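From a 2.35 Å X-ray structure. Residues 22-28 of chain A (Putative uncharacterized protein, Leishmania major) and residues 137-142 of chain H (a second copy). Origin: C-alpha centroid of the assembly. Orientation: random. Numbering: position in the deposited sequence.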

ATOM      1  N   GLU A  22       0.838  19.506 -10.106  1.00 68.55           N
ATOM      2  CA  GLU A  22       2.139  19.764 -10.739  1.00 69.94           C
ATOM      3  C   GLU A  22       3.293  19.318  -9.862  1.00 70.16           C
ATOM      4  O   GLU A  22       4.234  18.693 -10.350  1.00 69.93           O
ATOM      5  CB  GLU A  22       2.325  21.260 -11.044  1.00 73.09           C
ATOM      6  CG  GLU A  22       1.488  21.766 -12.193  1.00 73.87           C
ATOM      7  CD  GLU A  22       1.707  23.249 -12.511  1.00 77.68           C
ATOM      8  OE1 GLU A  22       2.791  23.808 -12.209  1.00 79.87           O
ATOM      9  OE2 GLU A  22       0.773  23.849 -13.087  1.00 78.95           O
ATOM     10  N   PHE A  23       3.215  19.678  -8.579  1.00 71.14           N
ATOM     11  CA  PHE A  23       4.226  19.328  -7.576  1.00 72.18           C
ATOM     12  C   PHE A  23       4.496  17.819  -7.537  1.00 70.01           C
ATOM     13  O   PHE A  23       5.640  17.391  -7.610  1.00 70.75           O
ATOM     14  CB  PHE A  23       3.779  19.846  -6.190  1.00 73.80           C
ATOM     15  CG  PHE A  23       4.653  19.401  -5.049  1.00 75.37           C
ATOM     16  CD1 PHE A  23       4.433  18.171  -4.426  1.00 73.71           C
ATOM     17  CD2 PHE A  23       5.679  20.212  -4.587  1.00 79.13           C
ATOM     18  CE1 PHE A  23       5.236  17.759  -3.373  1.00 75.78           C
ATOM     19  CE2 PHE A  23       6.483  19.810  -3.524  1.00 81.27           C
ATOM     20  CZ  PHE A  23       6.267  18.582  -2.917  1.00 79.61           C
ATOM     21  N   TRP A  24       3.442  17.023  -7.431  1.00 67.79           N
ATOM     22  CA  TRP A  24       3.584  15.566  -7.311  1.00 66.33           C
ATOM     23  C   TRP A  24       3.997  14.888  -8.614  1.00 65.43           C
ATOM     24  O   TRP A  24       4.700  13.883  -8.584  1.00 65.41           O
ATOM     25  CB  TRP A  24       2.298  14.932  -6.811  1.00 64.85           C
ATOM     26  CG  TRP A  24       1.978  15.300  -5.435  1.00 66.02           C
ATOM     27  CD1 TRP A  24       0.932  16.053  -5.014  1.00 66.24           C
ATOM     28  CD2 TRP A  24       2.733  14.962  -4.271  1.00 67.76           C
ATOM     29  NE1 TRP A  24       0.979  16.199  -3.649  1.00 68.01           N
ATOM     30  CE2 TRP A  24       2.074  15.534  -3.169  1.00 69.07           C
ATOM     31  CE3 TRP A  24       3.903  14.230  -4.056  1.00 68.79           C
ATOM     32  CZ2 TRP A  24       2.534  15.394  -1.869  1.00 71.53           C
ATOM     33  CZ3 TRP A  24       4.364  14.089  -2.770  1.00 71.21           C
ATOM     34  CH2 TRP A  24       3.678  14.672  -1.685  1.00 72.65           C
ATOM     35  N   ILE A  25       3.569  15.444  -9.750  1.00 65.20           N
ATOM     36  CA  ILE A  25       3.966  14.899 -11.055  1.00 65.04           C
ATOM     37  C   ILE A  25       5.467  15.129 -11.246  1.00 66.64           C
ATOM     38  O   ILE A  25       6.209  14.214 -11.611  1.00 66.71           O
ATOM     39  CB  ILE A  25       3.178  15.543 -12.227  1.00 65.27           C
ATOM     40  CG1 ILE A  25       1.741  15.021 -12.245  1.00 63.99           C
ATOM     41  CG2 ILE A  25       3.861  15.251 -13.547  1.00 66.16           C
ATOM     42  CD1 ILE A  25       0.937  15.474 -13.426  1.00 64.75           C
ATOM     43  N   LYS A  26       5.907  16.351 -10.975  1.00 68.36           N
ATOM     44  CA  LYS A  26       7.328  16.664 -10.998  1.00 70.45           C
ATOM     45  C   LYS A  26       8.109  15.736 -10.077  1.00 70.63           C
ATOM     46  O   LYS A  26       8.928  14.961 -10.537  1.00 70.87           O
ATOM     47  CB  LYS A  26       7.571  18.116 -10.591  1.00 72.93           C
ATOM     48  CG  LYS A  26       9.029  18.533 -10.655  1.00 75.75           C
ATOM     49  CD  LYS A  26       9.172  20.041 -10.483  1.00 78.89           C
ATOM     50  CE  LYS A  26      10.628  20.432 -10.210  1.00 82.37           C
ATOM     51  NZ  LYS A  26      11.104  20.038  -8.835  1.00 83.40           N
ATOM     52  N   ARG A  27       7.820  15.795  -8.781  1.00 70.91           N
ATOM     53  CA  ARG A  27       8.689  15.175  -7.783  1.00 72.32           C
ATOM     54  C   ARG A  27       8.707  13.654  -7.834  1.00 71.00           C
ATOM     55  O   ARG A  27       9.746  13.041  -7.596  1.00 72.51           O
ATOM     56  CB  ARG A  27       8.356  15.709  -6.383  1.00 73.77           C
ATOM     57  CG  ARG A  27       8.978  17.081  -6.186  1.00 76.89           C
ATOM     58  CD  ARG A  27       8.656  17.693  -4.870  1.00 79.07           C
ATOM     59  NE  ARG A  27       9.326  18.984  -4.722  1.00 82.87           N
ATOM     60  CZ  ARG A  27      10.627  19.148  -4.468  1.00 86.28           C
ATOM     61  NH1 ARG A  27      11.440  18.095  -4.338  1.00 86.29           N
ATOM     62  NH2 ARG A  27      11.124  20.382  -4.350  1.00 90.22           N
ATOM     63  N   LEU A  28       7.572  13.057  -8.181  1.00 68.68           N
ATOM     64  CA  LEU A  28       7.469  11.598  -8.285  1.00 67.93           C
ATOM     65  C   LEU A  28       7.631  11.113  -9.723  1.00 67.38           C
ATOM     66  O   LEU A  28       7.461   9.933 -10.003  1.00 67.14           O
ATOM     67  CB  LEU A  28       6.141  11.109  -7.695  1.00 66.54           C
ATOM     68  CG  LEU A  28       5.929  11.441  -6.210  1.00 67.54           C
ATOM     69  CD1 LEU A  28       4.515  11.112  -5.803  1.00 66.19           C
ATOM     70  CD2 LEU A  28       6.927  10.712  -5.340  1.00 69.76           C
TER
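Chain H, residues 137-142: GARVER

What backbone does chain H bring to the helix? Chain A supplies helical turns from A:Glu22 to A:Arg27, held by hydrogen bonds such as A:Arg27 N to A:Phe23 O at 2.9 Å, and A:Leu28 is the first residue to leave helical phi/psi. Chain H arrives without a regular strand or long helix: H:Gly137, H:Ala138 and H:Arg139 are loop, and H:Val140 to H:Arg142 form a short 3-10 segment. H:Arg142 N makes a hydrogen bond to H:Arg139 O at 3.0 Å, and a weak hydrogen bond joins H:Val140 N to H:Ala138 O, also at 3.0 Å. Chain H runs roughly across the helix, neither parallel nor antiparallel to it. The backbones stay well apart, the nearest approach of their CA atoms being 7.7 Å between A:Arg27 CA and H:Val140 CA, and the closest contacts from chain A are all made by side-chain atoms, meeting both side-chain and backbone atoms of chain H.

Which apolar groups meet there? H:Val140 is the centre of the contact, with the largest covered area of any residue in the two stretches, and its CA-to-CB bond points toward chain A. H:Val140 CG2 lies 3.7 Å from A:Trp24 CZ3, 4.0 Å from A:Phe23 CZ and 3.9 Å from A:Arg27 CD. One methyl group thus touches three residues of the helix: two aromatic rings and the aliphatic part of an arginine. A:Phe23 and A:Arg27, four residues apart, both start toward chain H, whereas A:Trp24 leaves its backbone sideways and reaches the contact with the far end of its ring.

How do the aromatic rings meet polar atoms? Both do so at their edges. H:Ala138 O lies near the plane of the A:Trp24 ring, 3.5 Å from CH2, and H:Glu141 OE2 lies near the plane of the A:Phe23 ring, 4.1 Å from CZ. Ring edges carry slightly positive hydrogens, so an oxygen is better placed there than over the electron-rich face. These are contacts between carbon and oxygen, and no hydrogen bond crosses between the stretches.

Do the charged side chains pair across the contact? A:Arg27 and H:Glu141 are neighbours but form no salt bridge here. H:Glu141 CA instead lies over one face of the A:Arg27 guanidinium, 4.2 Å from A:Arg27 NH1, while the glutamate carboxylate lies nearer the A:Phe23 ring. The CA-to-CB bond of H:Arg139 points away from chain A, and its side chain makes no contact; H:Arg142 is out of reach. The two stretches bury 244 Å² in all, a small patch held by packing.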

ATOM      1  N   GLY H 137       7.019   9.225   5.036  1.00 88.46           N
ATOM      2  CA  GLY H 137       6.232  10.432   5.257  1.00 88.19           C
ATOM      3  C   GLY H 137       5.894  11.148   3.970  1.00 89.37           C
ATOM      4  O   GLY H 137       6.226  10.683   2.887  1.00 89.88           O
ATOM      5  N   ALA H 138       5.226  12.289   4.090  1.00 91.66           N
ATOM      6  CA  ALA H 138       4.715  13.019   2.931  1.00 95.03           C
ATOM      7  C   ALA H 138       5.625  14.152   2.472  1.00 95.20           C
ATOM      8  O   ALA H 138       5.465  14.661   1.356  1.00 98.08           O
ATOM      9  CB  ALA H 138       3.335  13.558   3.238  1.00101.27           C
ATOM     10  N   ARG H 139       6.583  14.549   3.308  1.00 93.97           N
ATOM     11  CA  ARG H 139       7.502  15.631   2.943  1.00 96.87           C
ATOM     12  C   ARG H 139       8.642  15.115   2.087  1.00 94.35           C
ATOM     13  O   ARG H 139       9.757  14.954   2.573  1.00 94.08           O
ATOM     14  CB  ARG H 139       8.067  16.306   4.186  1.00100.14           C
ATOM     15  CG  ARG H 139       7.059  17.092   4.982  1.00106.26           C
ATOM     16  CD  ARG H 139       7.668  17.481   6.297  1.00110.18           C
ATOM     17  NE  ARG H 139       6.676  18.002   7.229  1.00116.88           N
ATOM     18  CZ  ARG H 139       6.819  18.008   8.550  1.00120.03           C
ATOM     19  NH1 ARG H 139       7.916  17.512   9.119  1.00117.08           N
ATOM     20  NH2 ARG H 139       5.850  18.505   9.307  1.00127.90           N
ATOM     21  N   VAL H 140       8.357  14.875   0.811  1.00 94.48           N
ATOM     22  CA  VAL H 140       9.361  14.320  -0.130  1.00 94.05           C
ATOM     23  C   VAL H 140      10.577  15.226  -0.398  1.00 97.82           C
ATOM     24  O   VAL H 140      11.645  14.744  -0.781  1.00 98.82           O
ATOM     25  CB  VAL H 140       8.714  13.894  -1.480  1.00 95.60           C
ATOM     26  CG1 VAL H 140       7.881  12.633  -1.283  1.00 94.53           C
ATOM     27  CG2 VAL H 140       7.878  15.021  -2.077  1.00 99.81           C
ATOM     28  N   GLU H 141      10.403  16.530  -0.198  1.00102.36           N
ATOM     29  CA  GLU H 141      11.509  17.487  -0.213  1.00108.89           C
ATOM     30  C   GLU H 141      12.587  17.198   0.854  1.00109.78           C
ATOM     31  O   GLU H 141      13.764  17.462   0.630  1.00115.42           O
ATOM     32  CB  GLU H 141      10.966  18.915  -0.041  1.00116.68           C
ATOM     33  CG  GLU H 141      10.326  19.240   1.343  1.00118.29           C
ATOM     34  CD  GLU H 141       8.842  18.886   1.462  1.00114.88           C
ATOM     35  OE1 GLU H 141       8.198  19.373   2.413  1.00119.24           O
ATOM     36  OE2 GLU H 141       8.313  18.135   0.617  1.00109.97           O
ATOM     37  N   ARG H 142      12.176  16.659   2.003  1.00105.85           N
ATOM     38  CA  ARG H 142      13.086  16.377   3.128  1.00107.94           C
ATOM     39  C   ARG H 142      13.691  14.965   3.118  1.00104.29           C
ATOM     40  O   ARG H 142      14.371  14.585   4.068  1.00106.68           O
ATOM     41  CB  ARG H 142      12.374  16.609   4.462  1.00108.03           C
ATOM     42  CG  ARG H 142      12.104  18.062   4.786  1.00116.88           C
ATOM     43  CD  ARG H 142      11.617  18.219   6.218  1.00119.49           C
ATOM     44  NE  ARG H 142      11.388  19.616   6.581  1.00131.48           N
ATOM     45  CZ  ARG H 142      10.916  20.025   7.759  1.00137.75           C
ATOM     46  NH1 ARG H 142      10.614  19.151   8.715  1.00132.02           N
ATOM     47  NH2 ARG H 142      10.743  21.323   7.984  1.00151.77           N
TER